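Local coordinates for protein Cg7008-pa (Drosophila melanogaster, PDB 2WAC) that cleaves both DNA and RNA as an endonuclease, associates with the RNA-induced silencing complex, and binds peptides with symmetrically dimethylated arginines through its Tudor domain, at residues K130-A133 with L134-S138. Numbering follows the deposited sequence.
Sequences KEEA and LRAFS
Glu-132 and Arg-135 both start with CG anti to the backbone N (chi1 178° and -169°), and bends further out, at chi2 of the glutamate and at chi2 and chi3 of the arginine, lay the two chains side by side. The guanidinium then grips the carboxylate side-on with two nitrogens. Arg-135 NE donates to Glu-132 OE1 at 2.8 Å, and Arg-135 NH2 reaches Glu-132 OE2 at 3.1 Å. Both oxygens are approached on their syn side and lie close to the guanidinium plane, yet the two flat groups are turned 23° apart, so each nitrogen sits somewhat out of the carboxylate plane. This is a salt bridge between residues three apart on the helix 127-141. Lysine in place of Glu-132 would probably leave the NE and NH2 edge of Arg-135 without its carboxylate and set two positive charges side by side. The remaining guanidinium nitrogen, NH1, pairs with Glu-139, one turn further on, so acidic groups meet the arginine from both directions along the helix.

Regular i to i+4 backbone bonds carry the turn beneath, among them Ala-136 N to Glu-132 O at 2.8 Å; Leu-134, Arg-135 and Phe-137 donate in the same series. The construct joins a Tudor domain to a staphylococcal nuclease-like domain, and the helix packs beside strand 5-12, outside the Tudor sheet, consistent with a place in the nuclease-like part. Its buried side carries Ala-133 on Val-182, Ala-136 on Leu-181, and Phe-137 on Leu-16 and Ile-12, whereas the Glu-132/Arg-135 pair lies on the more exposed side. Leu-134 CG lies 3.4 Å from Lys-130 O, and the Leu-134 side chain also meets Leu-16.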
loop_
_atom_site.group_PDB
_atom_site.type_symbol
_atom_site.label_atom_id
_atom_site.label_comp_id
_atom_site.label_asym_id
_atom_site.label_seq_id
_atom_site.Cartn_x
_atom_site.Cartn_y
_atom_site.Cartn_z
ATOM N N LYS A 130 -2.773 -0.884 -18.378
ATOM C CA LYS A 130 -2.430 -0.432 -17.025
ATOM C C LYS A 130 -3.580 -0.663 -16.042
ATOM O O LYS A 130 -3.375 -1.224 -14.963
ATOM C CB LYS A 130 -2.052 1.055 -17.021
ATOM C CG LYS A 130 -0.638 1.382 -17.483
ATOM C CD LYS A 130 -0.442 2.896 -17.566
ATOM C CE LYS A 130 1.025 3.280 -17.724
ATOM N NZ LYS A 130 1.563 2.990 -19.086
ATOM N N GLU A 131 -4.781 -0.227 -16.430
ATOM C CA GLU A 131 -5.990 -0.359 -15.606
ATOM C C GLU A 131 -6.287 -1.814 -15.261
ATOM O O GLU A 131 -6.585 -2.139 -14.109
ATOM C CB GLU A 131 -7.214 0.218 -16.326
ATOM C CG GLU A 131 -7.109 1.662 -16.785
ATOM C CD GLU A 131 -8.384 2.132 -17.464
ATOM O OE1 GLU A 131 -9.442 2.157 -16.797
ATOM O OE2 GLU A 131 -8.332 2.479 -18.664
ATOM N N GLU A 132 -6.218 -2.678 -16.274
ATOM C CA GLU A 132 -6.481 -4.103 -16.106
ATOM C C GLU A 132 -5.488 -4.754 -15.143
ATOM O O GLU A 132 -5.874 -5.590 -14.325
ATOM C CB GLU A 132 -6.500 -4.819 -17.466
ATOM C CG GLU A 132 -6.729 -6.341 -17.416
ATOM C CD GLU A 132 -7.971 -6.768 -16.627
ATOM O OE1 GLU A 132 -8.842 -5.921 -16.324
ATOM O OE2 GLU A 132 -8.076 -7.972 -16.312
ATOM N N ALA A 133 -4.222 -4.353 -15.238
ATOM C CA ALA A 133 -3.178 -4.843 -14.339
ATOM C C ALA A 133 -3.491 -4.509 -12.880
ATOM O O ALA A 133 -3.349 -5.358 -11.998
ATOM C CB ALA A 133 -1.824 -4.277 -14.740
ATOM N N LEU A 134 -3.932 -3.274 -12.642
ATOM C CA LEU A 134 -4.279 -2.808 -11.300
ATOM C C LEU A 134 -5.557 -3.473 -10.779
ATOM O O LEU A 134 -5.657 -3.784 -9.591
ATOM C CB LEU A 134 -4.405 -1.280 -11.278
ATOM C CG LEU A 134 -3.139 -0.480 -11.618
ATOM C CD1 LEU A 134 -3.492 0.924 -12.093
ATOM C CD2 LEU A 134 -2.172 -0.428 -10.438
ATOM N N ARG A 135 -6.517 -3.688 -11.678
ATOM C CA ARG A 135 -7.756 -4.402 -11.366
ATOM C C ARG A 135 -7.469 -5.857 -10.985
ATOM O O ARG A 135 -8.012 -6.366 -10.001
ATOM C CB ARG A 135 -8.710 -4.359 -12.566
ATOM C CG ARG A 135 -10.129 -4.833 -12.263
ATOM C CD ARG A 135 -10.774 -5.520 -13.470
ATOM N NE ARG A 135 -10.046 -6.722 -13.888
ATOM C CZ ARG A 135 -10.111 -7.903 -13.276
ATOM N NH1 ARG A 135 -10.878 -8.064 -12.203
ATOM N NH2 ARG A 135 -9.406 -8.927 -13.737
ATOM N N ALA A 136 -6.610 -6.509 -11.769
ATOM C CA ALA A 136 -6.250 -7.910 -11.549
ATOM C C ALA A 136 -5.511 -8.131 -10.231
ATOM O O ALA A 136 -5.764 -9.113 -9.535
ATOM C CB ALA A 136 -5.428 -8.441 -12.716
ATOM N N PHE A 137 -4.605 -7.214 -9.894
ATOM C CA PHE A 137 -3.803 -7.328 -8.676
ATOM C C PHE A 137 -4.630 -7.062 -7.420
ATOM O O PHE A 137 -4.431 -7.716 -6.396
ATOM C CB PHE A 137 -2.585 -6.398 -8.733
ATOM C CG PHE A 137 -1.686 -6.488 -7.523
ATOM C CD1 PHE A 137 -1.175 -7.715 -7.101
ATOM C CD2 PHE A 137 -1.339 -5.341 -6.816
ATOM C CE1 PHE A 137 -0.344 -7.796 -5.986
ATOM C CE2 PHE A 137 -0.502 -5.412 -5.703
ATOM C CZ PHE A 137 -0.005 -6.642 -5.288
ATOM N N SER A 138 -5.554 -6.107 -7.516
ATOM C CA SER A 138 -6.472 -5.794 -6.424
ATOM C C SER A 138 -7.425 -6.949 -6.123
ATOM O O SER A 138 -7.717 -7.232 -4.958
ATOM C CB SER A 138 -7.264 -4.522 -6.737
ATOM O OG SER A 138 -8.167 -4.219 -5.690
#